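Local structure of minor fimbrium subunit Mfa5 (Porphyromonas gingivalis ATCC 33277, 6TO1) at residues Val438-Thr442 against Trp454-Ile459; Ile406-Glu412 against Leu506-Asn512; Leu426-Val432 against Val443-Val447. The protein serves as an accessory subunit of the minor fimbriae, surface pili that mediate biofilm formation and adhesion to host cells and to other oral bacteria. All blocks are in the same frame, centred on the assembly; numbering follows the deposited sequence.

Interaction 1. Residues Val438-Thr442 against Trp454-Ile459; sequences VSNGT and WTTGTI
W454 lays the edge of its indole along the turn N440-G441-T442, and NE1 donates a hydrogen bond of 2.8 Å to N440 O at 165°. The t rotamer (chi2 22°) brings the ring end to the turn, with V438 CG1 4.1 Å from W454 NE1 and T442 O 3.4 Å from W454 CD1. A buried indole thus satisfies its one polar hydrogen on a backbone carbonyl. Beyond the ring, T442 and T455 form an antiparallel hydrogen-bonded pair, CA atoms 5.3 Å apart: T442 N to T455 O is 3.0 Å and T455 N to T442 O 2.8 Å, and both side chains lie on one face of the sheet. G441 (phi 82°, psi -159°) has its CA 3.2 Å from T455 O in a CA-H...O contact; a CB there would collide with that oxygen. N440 CB rests 3.8 Å from I459 CD1, the isoleucine being m,m. The loop after strand 437-438 thus joins the sheet as strand 442-446 starts, pairing with the end of strand 451-455. Strand 463-473 lies against N440, W454 and I459, strand 110-119 against W454, T456 and I459, while the backbones of T456 and I459 hydrogen-bond to G411 and to G407 and I408.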
ATOM      1  N   VAL A 438       4.093  15.534 -14.473  1.00 31.72           N
ATOM      2  CA  VAL A 438       3.398  15.156 -13.242  1.00 32.71           C
ATOM      3  C   VAL A 438       2.656  13.849 -13.487  1.00 33.16           C
ATOM      4  O   VAL A 438       1.767  13.803 -14.340  1.00 29.58           O
ATOM      5  CB  VAL A 438       2.403  16.249 -12.809  1.00 32.10           C
ATOM      6  CG1 VAL A 438       1.610  15.797 -11.582  1.00 39.91           C
ATOM      7  CG2 VAL A 438       3.114  17.539 -12.544  1.00 37.76           C
ATOM      8  N   SER A 439       3.003  12.796 -12.736  1.00 29.87           N
ATOM      9  CA  SER A 439       2.408  11.489 -13.006  1.00 25.60           C
ATOM     10  C   SER A 439       1.005  11.366 -12.424  1.00 31.38           C
ATOM     11  O   SER A 439       0.173  10.646 -12.983  1.00 29.64           O
ATOM     12  CB  SER A 439       3.302  10.375 -12.462  1.00 29.88           C
ATOM     13  OG  SER A 439       3.207  10.312 -11.048  1.00 24.23           O
ATOM     14  N   ASN A 440       0.726  12.067 -11.332  1.00 25.32           N
ATOM     15  CA  ASN A 440      -0.499  11.914 -10.562  1.00 29.70           C
ATOM     16  C   ASN A 440      -0.792  13.256  -9.904  1.00 26.79           C
ATOM     17  O   ASN A 440       0.116  13.878  -9.350  1.00 25.93           O
ATOM     18  CB  ASN A 440      -0.368  10.853  -9.452  1.00 34.82           C
ATOM     19  CG  ASN A 440      -0.117   9.458  -9.980  1.00 33.27           C
ATOM     20  OD1 ASN A 440       1.015   9.077 -10.296  1.00 28.94           O
ATOM     21  ND2 ASN A 440      -1.174   8.662 -10.038  1.00 40.59           N
ATOM     22  N   GLY A 441      -2.053  13.680  -9.918  1.00 21.56           N
ATOM     23  CA  GLY A 441      -2.461  14.845  -9.156  1.00 26.61           C
ATOM     24  C   GLY A 441      -2.156  16.149  -9.884  1.00 26.05           C
ATOM     25  O   GLY A 441      -1.985  16.184 -11.102  1.00 27.21           O
ATOM     26  N   THR A 442      -2.087  17.236  -9.109  1.00 25.40           N
ATOM     27  CA  THR A 442      -1.942  18.581  -9.656  1.00 27.89           C
ATOM     28  C   THR A 442      -0.924  19.369  -8.845  1.00 27.44           C
ATOM     29  O   THR A 442      -0.687  19.079  -7.670  1.00 26.71           O
ATOM     30  CB  THR A 442      -3.286  19.316  -9.647  1.00 26.13           C
ATOM     31  OG1 THR A 442      -3.831  19.320  -8.320  1.00 27.56           O
ATOM     32  CG2 THR A 442      -4.280  18.645 -10.586  1.00 35.99           C
ATOM     33  N   TRP A 454       2.227  20.213  -4.432  1.00 22.45           N
ATOM     34  CA  TRP A 454       1.794  19.091  -5.244  1.00 17.12           C
ATOM     35  C   TRP A 454       0.729  18.329  -4.461  1.00 22.83           C
ATOM     36  O   TRP A 454       1.015  17.780  -3.400  1.00 20.70           O
ATOM     37  CB  TRP A 454       2.981  18.187  -5.561  1.00 24.07           C
ATOM     38  CG  TRP A 454       2.657  16.906  -6.269  1.00 20.87           C
ATOM     39  CD1 TRP A 454       1.544  16.612  -7.014  1.00 21.35           C
ATOM     40  CD2 TRP A 454       3.489  15.749  -6.314  1.00 18.16           C
ATOM     41  NE1 TRP A 454       1.643  15.333  -7.516  1.00 20.82           N
ATOM     42  CE2 TRP A 454       2.820  14.778  -7.087  1.00 23.26           C
ATOM     43  CE3 TRP A 454       4.735  15.434  -5.754  1.00 21.71           C
ATOM     44  CZ2 TRP A 454       3.363  13.516  -7.330  1.00 23.47           C
ATOM     45  CZ3 TRP A 454       5.284  14.195  -6.007  1.00 20.22           C
ATOM     46  CH2 TRP A 454       4.590  13.241  -6.782  1.00 18.29           C
ATOM     47  N   THR A 455      -0.486  18.309  -4.989  1.00 23.97           N
ATOM     48  CA  THR A 455      -1.589  17.541  -4.418  1.00 23.59           C
ATOM     49  C   THR A 455      -1.596  16.199  -5.131  1.00 19.58           C
ATOM     50  O   THR A 455      -1.860  16.127  -6.336  1.00 23.63           O
ATOM     51  CB  THR A 455      -2.913  18.284  -4.606  1.00 27.31           C
ATOM     52  OG1 THR A 455      -2.864  19.505  -3.861  1.00 26.47           O
ATOM     53  CG2 THR A 455      -4.077  17.433  -4.105  1.00 25.62           C
ATOM     54  N   THR A 456      -1.296  15.121  -4.397  1.00 21.17           N
ATOM     55  CA  THR A 456      -1.022  13.878  -5.101  1.00 20.93           C
ATOM     56  C   THR A 456      -2.284  13.125  -5.493  1.00 21.78           C
ATOM     57  O   THR A 456      -2.256  12.370  -6.467  1.00 22.57           O
ATOM     58  CB  THR A 456      -0.145  12.943  -4.243  1.00 24.68           C
ATOM     59  OG1 THR A 456      -0.871  12.534  -3.074  1.00 22.08           O
ATOM     60  CG2 THR A 456       1.111  13.629  -3.847  1.00 21.18           C
ATOM     61  N   GLY A 457      -3.363  13.284  -4.745  1.00 24.77           N
ATOM     62  CA  GLY A 457      -4.502  12.403  -4.870  1.00 26.30           C
ATOM     63  C   GLY A 457      -4.154  11.055  -4.237  1.00 22.98           C
ATOM     64  O   GLY A 457      -3.140  10.880  -3.571  1.00 22.33           O
ATOM     65  N   THR A 458      -5.036  10.096  -4.458  1.00 24.07           N
ATOM     66  CA  THR A 458      -4.776   8.741  -4.002  1.00 22.27           C
ATOM     67  C   THR A 458      -3.684   8.090  -4.844  1.00 23.02           C
ATOM     68  O   THR A 458      -3.678   8.197  -6.071  1.00 23.46           O
ATOM     69  CB  THR A 458      -6.066   7.904  -4.089  1.00 29.67           C
ATOM     70  OG1 THR A 458      -7.019   8.399  -3.143  1.00 31.82           O
ATOM     71  CG2 THR A 458      -5.753   6.448  -3.789  1.00 28.91           C
ATOM     72  N   ILE A 459      -2.750   7.411  -4.173  1.00 20.79           N
ATOM     73  CA  ILE A 459      -1.707   6.637  -4.823  1.00 18.91           C
ATOM     74  C   ILE A 459      -1.883   5.183  -4.409  1.00 22.12           C
ATOM     75  O   ILE A 459      -1.916   4.879  -3.213  1.00 21.19           O
ATOM     76  CB  ILE A 459      -0.302   7.123  -4.433  1.00 21.02           C
ATOM     77  CG1 ILE A 459      -0.108   8.602  -4.770  1.00 23.09           C
ATOM     78  CG2 ILE A 459       0.761   6.287  -5.164  1.00 21.54           C
ATOM     79  CD1 ILE A 459      -0.275   8.905  -6.226  1.00 32.62           C
TER

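Interaction 2. Residues Ile406-Glu412 against Leu506-Asn512; sequences IGIQRGE and LTYTNSN
Four backbone hydrogen bonds, each 2.9 Å, set the antiparallel register: E412 N to T507 O and T507 N to E412 O close one hydrogen-bonded pair, T509 N donates to R410 O, and Q409 N donates to T509 O. Beside the E412-T507 pair a water joins E412 O (3.0 Å) to T507 OG1 (2.8 Å). G411 faces Y508 as a non-hydrogen-bonded pair with CA atoms 4.2 Å apart; G411 CA adds a CA-H...O contact of 3.4 Å to T507 O. Past Q409 the direct backbone bonds stop although the chains stay about as close; a water donates to G407 O (2.7 Å) and accepts from S511 N (3.0 Å). N510 OD1 accepts from N512 N at 3.0 Å, an Asx turn, and N510 ND2 hydrogen-bonds E514 OE1. On the apolar face, I408 (m,t) sets CG1 3.8 Å from Y508 CD1 and CD1 4.4 Å from L506 CD2. The chain turns corners at G407, Q409 and R410, and G407 and I408 form a classic beta bulge opposite I459, toward 454-459 rather than 506-512. Strands 408-417 and 501-510 are interior neighbours in the sheet, flanked by 451-455 and 517-520, with I408 and L506 packed on strands 90-98 and 110-119.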
ATOM      1  N   ILE A 406      -4.746   0.698  -1.625  1.00 26.57           N
ATOM      2  CA  ILE A 406      -4.330   2.098  -1.582  1.00 27.45           C
ATOM      3  C   ILE A 406      -3.115   2.243  -0.679  1.00 28.32           C
ATOM      4  O   ILE A 406      -3.091   1.729   0.446  1.00 34.26           O
ATOM      5  CB  ILE A 406      -5.457   3.012  -1.083  1.00 33.80           C
ATOM      6  CG1 ILE A 406      -6.718   2.918  -1.936  1.00 35.18           C
ATOM      7  CG2 ILE A 406      -4.952   4.467  -1.018  1.00 34.07           C
ATOM      8  CD1 ILE A 406      -6.543   3.266  -3.350  1.00 43.74           C
ATOM      9  N   GLY A 407      -2.115   2.979  -1.153  1.00 23.31           N
ATOM     10  CA  GLY A 407      -0.945   3.242  -0.346  1.00 21.83           C
ATOM     11  C   GLY A 407      -1.044   4.572   0.369  1.00 25.67           C
ATOM     12  O   GLY A 407      -0.737   4.671   1.554  1.00 22.18           O
ATOM     13  N   ILE A 408      -1.488   5.600  -0.358  1.00 22.45           N
ATOM     14  CA  ILE A 408      -1.698   6.945   0.171  1.00 18.85           C
ATOM     15  C   ILE A 408      -3.100   7.404  -0.224  1.00 15.82           C
ATOM     16  O   ILE A 408      -3.450   7.385  -1.410  1.00 20.35           O
ATOM     17  CB  ILE A 408      -0.631   7.924  -0.376  1.00 20.28           C
ATOM     18  CG1 ILE A 408       0.730   7.589   0.243  1.00 22.53           C
ATOM     19  CG2 ILE A 408      -1.043   9.346  -0.186  1.00 25.52           C
ATOM     20  CD1 ILE A 408       1.879   8.169  -0.580  1.00 34.85           C
ATOM     21  N   GLN A 409      -3.904   7.813   0.769  1.00 22.22           N
ATOM     22  CA  GLN A 409      -5.261   8.275   0.478  1.00 24.43           C
ATOM     23  C   GLN A 409      -5.280   9.732   0.036  1.00 24.38           C
ATOM     24  O   GLN A 409      -6.098  10.114  -0.803  1.00 24.53           O
ATOM     25  CB  GLN A 409      -6.156   8.104   1.703  1.00 22.45           C
ATOM     26  CG  GLN A 409      -6.253   6.668   2.171  1.00 21.51           C
ATOM     27  CD  GLN A 409      -7.307   6.474   3.242  1.00 26.74           C
ATOM     28  OE1 GLN A 409      -7.852   7.438   3.777  1.00 29.75           O
ATOM     29  NE2 GLN A 409      -7.613   5.216   3.541  1.00 27.36           N
ATOM     30  N   ARG A 410      -4.418  10.547   0.638  1.00 22.96           N
ATOM     31  CA  ARG A 410      -4.273  11.973   0.380  1.00 25.03           C
ATOM     32  C   ARG A 410      -2.793  12.271   0.536  1.00 23.33           C
ATOM     33  O   ARG A 410      -2.153  11.719   1.432  1.00 24.42           O
ATOM     34  CB  ARG A 410      -5.059  12.832   1.380  1.00 22.29           C
ATOM     35  CG  ARG A 410      -6.569  12.726   1.270  1.00 29.20           C
ATOM     36  CD  ARG A 410      -7.057  13.391   0.007  1.00 30.75           C
ATOM     37  NE  ARG A 410      -8.510  13.547  -0.010  1.00 33.00           N
ATOM     38  CZ  ARG A 410      -9.349  12.600  -0.391  1.00 27.14           C
ATOM     39  NH1 ARG A 410      -8.883  11.428  -0.773  1.00 29.57           N
ATOM     40  NH2 ARG A 410     -10.655  12.830  -0.400  1.00 25.07           N
ATOM     41  N   GLY A 411      -2.259  13.167  -0.286  1.00 21.20           N
ATOM     42  CA  GLY A 411      -0.899  13.593  -0.074  1.00 21.65           C
ATOM     43  C   GLY A 411      -0.666  15.004  -0.580  1.00 20.59           C
ATOM     44  O   GLY A 411      -1.218  15.416  -1.609  1.00 22.18           O
ATOM     45  N   GLU A 412       0.147  15.743   0.154  1.00 20.92           N
ATOM     46  CA  GLU A 412       0.555  17.080  -0.242  1.00 19.31           C
ATOM     47  C   GLU A 412       2.059  17.192  -0.052  1.00 17.86           C
ATOM     48  O   GLU A 412       2.570  16.967   1.049  1.00 22.50           O
ATOM     49  CB  GLU A 412      -0.160  18.156   0.557  1.00 22.82           C
ATOM     50  CG  GLU A 412       0.238  19.542   0.040  1.00 27.92           C
ATOM     51  CD  GLU A 412      -0.558  20.639   0.678  1.00 39.45           C
ATOM     52  OE1 GLU A 412      -1.718  20.826   0.267  1.00 38.86           O
ATOM     53  OE2 GLU A 412      -0.015  21.295   1.590  1.00 40.25           O
ATOM     54  N   LEU A 506       6.573  15.637   2.385  1.00 20.86           N
ATOM     55  CA  LEU A 506       5.294  15.018   2.082  1.00 21.18           C
ATOM     56  C   LEU A 506       4.502  14.930   3.382  1.00 23.03           C
ATOM     57  O   LEU A 506       5.008  14.414   4.382  1.00 23.05           O
ATOM     58  CB  LEU A 506       5.478  13.628   1.465  1.00 19.40           C
ATOM     59  CG  LEU A 506       4.211  12.778   1.369  1.00 20.64           C
ATOM     60  CD1 LEU A 506       3.244  13.363   0.351  1.00 18.78           C
ATOM     61  CD2 LEU A 506       4.533  11.348   1.005  1.00 22.20           C
ATOM     62  N   THR A 507       3.276  15.456   3.370  1.00 24.51           N
ATOM     63  CA  THR A 507       2.303  15.229   4.433  1.00 23.83           C
ATOM     64  C   THR A 507       1.179  14.397   3.840  1.00 20.55           C
ATOM     65  O   THR A 507       0.656  14.726   2.772  1.00 19.92           O
ATOM     66  CB  THR A 507       1.771  16.549   4.992  1.00 29.48           C
ATOM     67  OG1 THR A 507       2.880  17.389   5.344  1.00 27.67           O
ATOM     68  CG2 THR A 507       0.932  16.326   6.239  1.00 29.77           C
ATOM     69  N   TYR A 508       0.828  13.296   4.500  1.00 22.38           N
ATOM     70  CA  TYR A 508      -0.100  12.392   3.830  1.00 19.93           C
ATOM     71  C   TYR A 508      -0.978  11.631   4.813  1.00 20.48           C
ATOM     72  O   TYR A 508      -0.702  11.544   6.011  1.00 21.28           O
ATOM     73  CB  TYR A 508       0.664  11.412   2.906  1.00 20.10           C
ATOM     74  CG  TYR A 508       1.507  10.355   3.611  1.00 22.04           C
ATOM     75  CD1 TYR A 508       1.035   9.057   3.759  1.00 19.57           C
ATOM     76  CD2 TYR A 508       2.775  10.644   4.112  1.00 22.91           C
ATOM     77  CE1 TYR A 508       1.780   8.084   4.412  1.00 23.43           C
ATOM     78  CE2 TYR A 508       3.536   9.669   4.746  1.00 20.80           C
ATOM     79  CZ  TYR A 508       3.015   8.387   4.904  1.00 25.16           C
ATOM     80  OH  TYR A 508       3.700   7.379   5.526  1.00 23.49           O
ATOM     81  N   THR A 509      -2.049  11.086   4.256  1.00 20.48           N
ATOM     82  CA  THR A 509      -2.951  10.178   4.959  1.00 20.91           C
ATOM     83  C   THR A 509      -2.641   8.758   4.501  1.00 19.12           C
ATOM     84  O   THR A 509      -2.644   8.474   3.289  1.00 22.86           O
ATOM     85  CB  THR A 509      -4.406  10.546   4.692  1.00 21.52           C
ATOM     86  OG1 THR A 509      -4.618  11.874   5.165  1.00 22.77           O
ATOM     87  CG2 THR A 509      -5.324   9.567   5.441  1.00 24.35           C
ATOM     88  N   ASN A 510      -2.328   7.882   5.462  1.00 20.50           N
ATOM     89  CA  ASN A 510      -1.792   6.573   5.130  1.00 19.59           C
ATOM     90  C   ASN A 510      -2.929   5.615   4.763  1.00 19.04           C
ATOM     91  O   ASN A 510      -4.097   5.993   4.684  1.00 20.82           O
ATOM     92  CB  ASN A 510      -0.907   6.062   6.266  1.00 22.37           C
ATOM     93  CG  ASN A 510      -1.677   5.657   7.511  1.00 23.55           C
ATOM     94  OD1 ASN A 510      -2.898   5.492   7.488  1.00 23.09           O
ATOM     95  ND2 ASN A 510      -0.950   5.456   8.598  1.00 20.19           N
ATOM     96  N   SER A 511      -2.568   4.367   4.489  1.00 20.33           N
ATOM     97  CA  SER A 511      -3.502   3.400   3.922  1.00 20.19           C
ATOM     98  C   SER A 511      -4.626   3.026   4.871  1.00 19.09           C
ATOM     99  O   SER A 511      -5.614   2.427   4.416  1.00 22.70           O
ATOM    100  CB  SER A 511      -2.743   2.140   3.510  1.00 21.30           C
ATOM    101  OG  SER A 511      -2.156   1.495   4.639  1.00 22.75           O
ATOM    102  N   ASN A 512      -4.514   3.367   6.157  1.00 22.93           N
ATOM    103  CA  ASN A 512      -5.609   3.142   7.097  1.00 24.54           C
ATOM    104  C   ASN A 512      -6.299   4.428   7.516  1.00 21.53           C
ATOM    105  O   ASN A 512      -7.054   4.424   8.489  1.00 24.27           O
ATOM    106  CB  ASN A 512      -5.118   2.408   8.341  1.00 18.29           C
ATOM    107  CG  ASN A 512      -4.767   0.974   8.066  1.00 19.72           C
ATOM    108  OD1 ASN A 512      -5.228   0.395   7.102  1.00 20.24           O
ATOM    109  ND2 ASN A 512      -3.908   0.408   8.891  1.00 25.75           N
TER
HETATM  110  O   HOH W   1       0.315   4.037   3.946  1.00 19.32           O
HETATM  111  O   HOH W   2      -6.339   2.567   1.889  1.00 35.30           O
HETATM  112  O   HOH W   3       3.744  18.777   3.093  1.00 28.24           O

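Interaction 3. Residues Leu426-Val432 against Val443-Val447; sequences LTQSGDV and VHYDV
The ring of Y445 forms the apolar centre: L426 CD1 stands 3.7 Å from the Y445 ring centroid and 14° off its normal, a CH-pi contact over the face. L426 is m,t and Y445 t (chi2 64°). Next to it V432, in the m rotamer, places CG1 3.6 Å from Y445 CB and CG2 3.7 Å from V443 CG1. G430 and Y445 make an antiparallel hydrogen-bonded pair, with G430 N to Y445 O and Y445 N to G430 O both 3.0 Å; D431 and H444 follow as a non-hydrogen-bonded pair, CA atoms 4.6 Å apart; V432 N to V443 O, 2.9 Å, completes the set. G430 has phi 131° and psi -159°, angles at which a side chain would be jammed against the preceding carbonyl. At the polar end S429 OG, chi1 m, accepts from V447 N at 2.9 Å and 176°, while S429 CA makes a CA-H...O contact of 3.1 Å to Y445 O. The contact is characteristic of a short edge strand in an antiparallel sheet, reached by a loop that folds back over one face. Its chemistry implies a split of roles: main-chain bonds fix the register, L426 covers a face of the Y445 ring, V432 packs on Y445 CB and V443, and one serine hydroxyl extends the bonding.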
ATOM      1  N   LEU A 426       8.128  28.951 -15.279  1.00 32.16           N
ATOM      2  CA  LEU A 426       7.153  29.312 -14.254  1.00 32.59           C
ATOM      3  C   LEU A 426       7.284  30.817 -14.020  1.00 43.93           C
ATOM      4  O   LEU A 426       8.217  31.282 -13.358  1.00 41.57           O
ATOM      5  CB  LEU A 426       7.361  28.510 -12.976  1.00 35.01           C
ATOM      6  CG  LEU A 426       7.284  26.993 -13.139  1.00 27.40           C
ATOM      7  CD1 LEU A 426       7.009  26.342 -11.760  1.00 27.60           C
ATOM      8  CD2 LEU A 426       6.258  26.523 -14.146  1.00 33.51           C
ATOM      9  N   THR A 427       6.346  31.575 -14.586  1.00 43.23           N
ATOM     10  CA  THR A 427       6.374  33.027 -14.507  1.00 55.97           C
ATOM     11  C   THR A 427       5.286  33.599 -13.616  1.00 58.64           C
ATOM     12  O   THR A 427       5.444  34.722 -13.125  1.00 59.05           O
ATOM     13  CB  THR A 427       6.223  33.644 -15.905  1.00 56.10           C
ATOM     14  OG1 THR A 427       4.952  33.267 -16.453  1.00 58.66           O
ATOM     15  CG2 THR A 427       7.329  33.164 -16.822  1.00 55.51           C
ATOM     16  N   GLN A 428       4.195  32.868 -13.397  1.00 47.16           N
ATOM     17  CA  GLN A 428       3.120  33.371 -12.559  1.00 43.99           C
ATOM     18  C   GLN A 428       2.568  32.269 -11.669  1.00 51.07           C
ATOM     19  O   GLN A 428       2.679  31.077 -11.963  1.00 39.55           O
ATOM     20  CB  GLN A 428       1.987  33.980 -13.398  1.00 53.41           C
ATOM     21  CG  GLN A 428       1.480  33.090 -14.507  1.00 45.14           C
ATOM     22  CD  GLN A 428       0.396  33.762 -15.339  1.00 58.00           C
ATOM     23  OE1 GLN A 428      -0.277  34.682 -14.881  1.00 56.90           O
ATOM     24  NE2 GLN A 428       0.227  33.302 -16.566  1.00 42.19           N
ATOM     25  N   SER A 429       1.954  32.699 -10.574  1.00 44.36           N
ATOM     26  CA  SER A 429       1.326  31.781  -9.649  1.00 38.27           C
ATOM     27  C   SER A 429       0.111  31.127 -10.298  1.00 47.15           C
ATOM     28  O   SER A 429      -0.498  31.651 -11.235  1.00 37.86           O
ATOM     29  CB  SER A 429       0.917  32.515  -8.377  1.00 38.63           C
ATOM     30  OG  SER A 429       2.032  33.112  -7.743  1.00 34.53           O
ATOM     31  N   GLY A 430      -0.234  29.955  -9.791  1.00 31.70           N
ATOM     32  CA  GLY A 430      -1.409  29.244 -10.229  1.00 34.57           C
ATOM     33  C   GLY A 430      -1.069  27.811 -10.536  1.00 35.97           C
ATOM     34  O   GLY A 430      -0.056  27.275 -10.074  1.00 29.11           O
ATOM     35  N   ASP A 431      -1.920  27.198 -11.334  1.00 37.32           N
ATOM     36  CA  ASP A 431      -1.786  25.793 -11.676  1.00 38.98           C
ATOM     37  C   ASP A 431      -0.682  25.623 -12.706  1.00 46.69           C
ATOM     38  O   ASP A 431      -0.740  26.216 -13.788  1.00 36.12           O
ATOM     39  CB  ASP A 431      -3.115  25.274 -12.203  1.00 40.73           C
ATOM     40  CG  ASP A 431      -2.994  23.918 -12.811  1.00 40.73           C
ATOM     41  OD1 ASP A 431      -2.348  23.054 -12.196  1.00 37.57           O
ATOM     42  OD2 ASP A 431      -3.531  23.718 -13.907  1.00 52.34           O
ATOM     43  N   VAL A 432       0.331  24.830 -12.366  1.00 30.36           N
ATOM     44  CA  VAL A 432       1.444  24.583 -13.270  1.00 30.21           C
ATOM     45  C   VAL A 432       1.522  23.117 -13.670  1.00 32.08           C
ATOM     46  O   VAL A 432       2.540  22.673 -14.205  1.00 29.38           O
ATOM     47  CB  VAL A 432       2.778  25.068 -12.667  1.00 29.65           C
ATOM     48  CG1 VAL A 432       2.707  26.575 -12.405  1.00 32.00           C
ATOM     49  CG2 VAL A 432       3.149  24.320 -11.373  1.00 26.59           C
ATOM     50  N   VAL A 443      -0.316  20.371  -9.487  1.00 25.63           N
ATOM     51  CA  VAL A 443       0.744  21.150  -8.870  1.00 23.04           C
ATOM     52  C   VAL A 443       0.433  22.638  -8.987  1.00 27.19           C
ATOM     53  O   VAL A 443       0.090  23.129 -10.066  1.00 27.63           O
ATOM     54  CB  VAL A 443       2.116  20.843  -9.496  1.00 22.47           C
ATOM     55  CG1 VAL A 443       3.201  21.636  -8.757  1.00 26.24           C
ATOM     56  CG2 VAL A 443       2.408  19.336  -9.473  1.00 30.45           C
ATOM     57  N   HIS A 444       0.556  23.340  -7.872  1.00 25.78           N
ATOM     58  CA  HIS A 444       0.401  24.779  -7.764  1.00 30.99           C
ATOM     59  C   HIS A 444       1.762  25.409  -7.485  1.00 28.79           C
ATOM     60  O   HIS A 444       2.594  24.836  -6.787  1.00 25.43           O
ATOM     61  CB  HIS A 444      -0.546  25.124  -6.622  1.00 26.84           C
ATOM     62  CG  HIS A 444      -0.690  26.586  -6.379  1.00 32.45           C
ATOM     63  ND1 HIS A 444      -1.594  27.366  -7.070  1.00 32.32           N
ATOM     64  CD2 HIS A 444      -0.051  27.415  -5.521  1.00 32.53           C
ATOM     65  CE1 HIS A 444      -1.499  28.616  -6.650  1.00 31.76           C
ATOM     66  NE2 HIS A 444      -0.575  28.671  -5.708  1.00 36.19           N
ATOM     67  N   TYR A 445       1.979  26.598  -8.031  1.00 25.03           N
ATOM     68  CA  TYR A 445       3.221  27.332  -7.842  1.00 23.52           C
ATOM     69  C   TYR A 445       2.887  28.715  -7.313  1.00 27.51           C
ATOM     70  O   TYR A 445       1.977  29.377  -7.830  1.00 33.80           O
ATOM     71  CB  TYR A 445       3.999  27.441  -9.149  1.00 26.08           C
ATOM     72  CG  TYR A 445       5.374  28.056  -8.989  1.00 29.08           C
ATOM     73  CD1 TYR A 445       6.351  27.430  -8.238  1.00 29.76           C
ATOM     74  CD2 TYR A 445       5.690  29.270  -9.598  1.00 41.86           C
ATOM     75  CE1 TYR A 445       7.602  27.982  -8.087  1.00 35.40           C
ATOM     76  CE2 TYR A 445       6.942  29.832  -9.451  1.00 39.25           C
ATOM     77  CZ  TYR A 445       7.894  29.181  -8.704  1.00 42.49           C
ATOM     78  OH  TYR A 445       9.148  29.729  -8.555  1.00 47.98           O
ATOM     79  N   ASP A 446       3.582  29.127  -6.270  1.00 25.98           N
ATOM     80  CA  ASP A 446       3.531  30.508  -5.814  1.00 33.16           C
ATOM     81  C   ASP A 446       4.833  31.204  -6.198  1.00 38.54           C
ATOM     82  O   ASP A 446       5.901  30.843  -5.703  1.00 31.73           O
ATOM     83  CB  ASP A 446       3.303  30.594  -4.311  1.00 25.89           C
ATOM     84  CG  ASP A 446       3.144  32.031  -3.844  1.00 43.37           C
ATOM     85  OD1 ASP A 446       2.056  32.604  -4.027  1.00 47.36           O
ATOM     86  OD2 ASP A 446       4.114  32.597  -3.314  1.00 48.72           O
ATOM     87  N   VAL A 447       4.727  32.237  -7.041  1.00 34.67           N
ATOM     88  CA  VAL A 447       5.912  32.924  -7.549  1.00 37.08           C
ATOM     89  C   VAL A 447       6.692  33.582  -6.412  1.00 31.54           C
ATOM     90  O   VAL A 447       7.928  33.580  -6.400  1.00 37.33           O
ATOM     91  CB  VAL A 447       5.504  33.966  -8.613  1.00 41.54           C
ATOM     92  CG1 VAL A 447       4.510  34.969  -8.021  1.00 52.52           C
ATOM     93  CG2 VAL A 447       6.720  34.684  -9.136  1.00 54.82           C
TER

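How the interactions relate
The three contacts illustrate how one antiparallel sheet combines short-range pairings (interactions 1 and 3) with one distant pairing (interaction 2), in the order 430-431, 442-446, 451-455, 408-417, 501-510, 517-520. Interactions 1 and 2 have centres about 11 Å apart and join directly: T456 N lies 2.8 Å from G411 O, and G407 N 2.8 Å from I459 O, both probable hydrogen bonds. Interactions 1 and 3, about 16 Å between centres, share an apolar seam in which V443 CG2 lies 3.6 Å from V438 CG2 and 3.8 Å from W454 CD1. Interactions 2 and 3 do not touch, their nearest atoms being about 8 Å apart. No residue of the three contacts is a ligand of the magnesium or calcium ion.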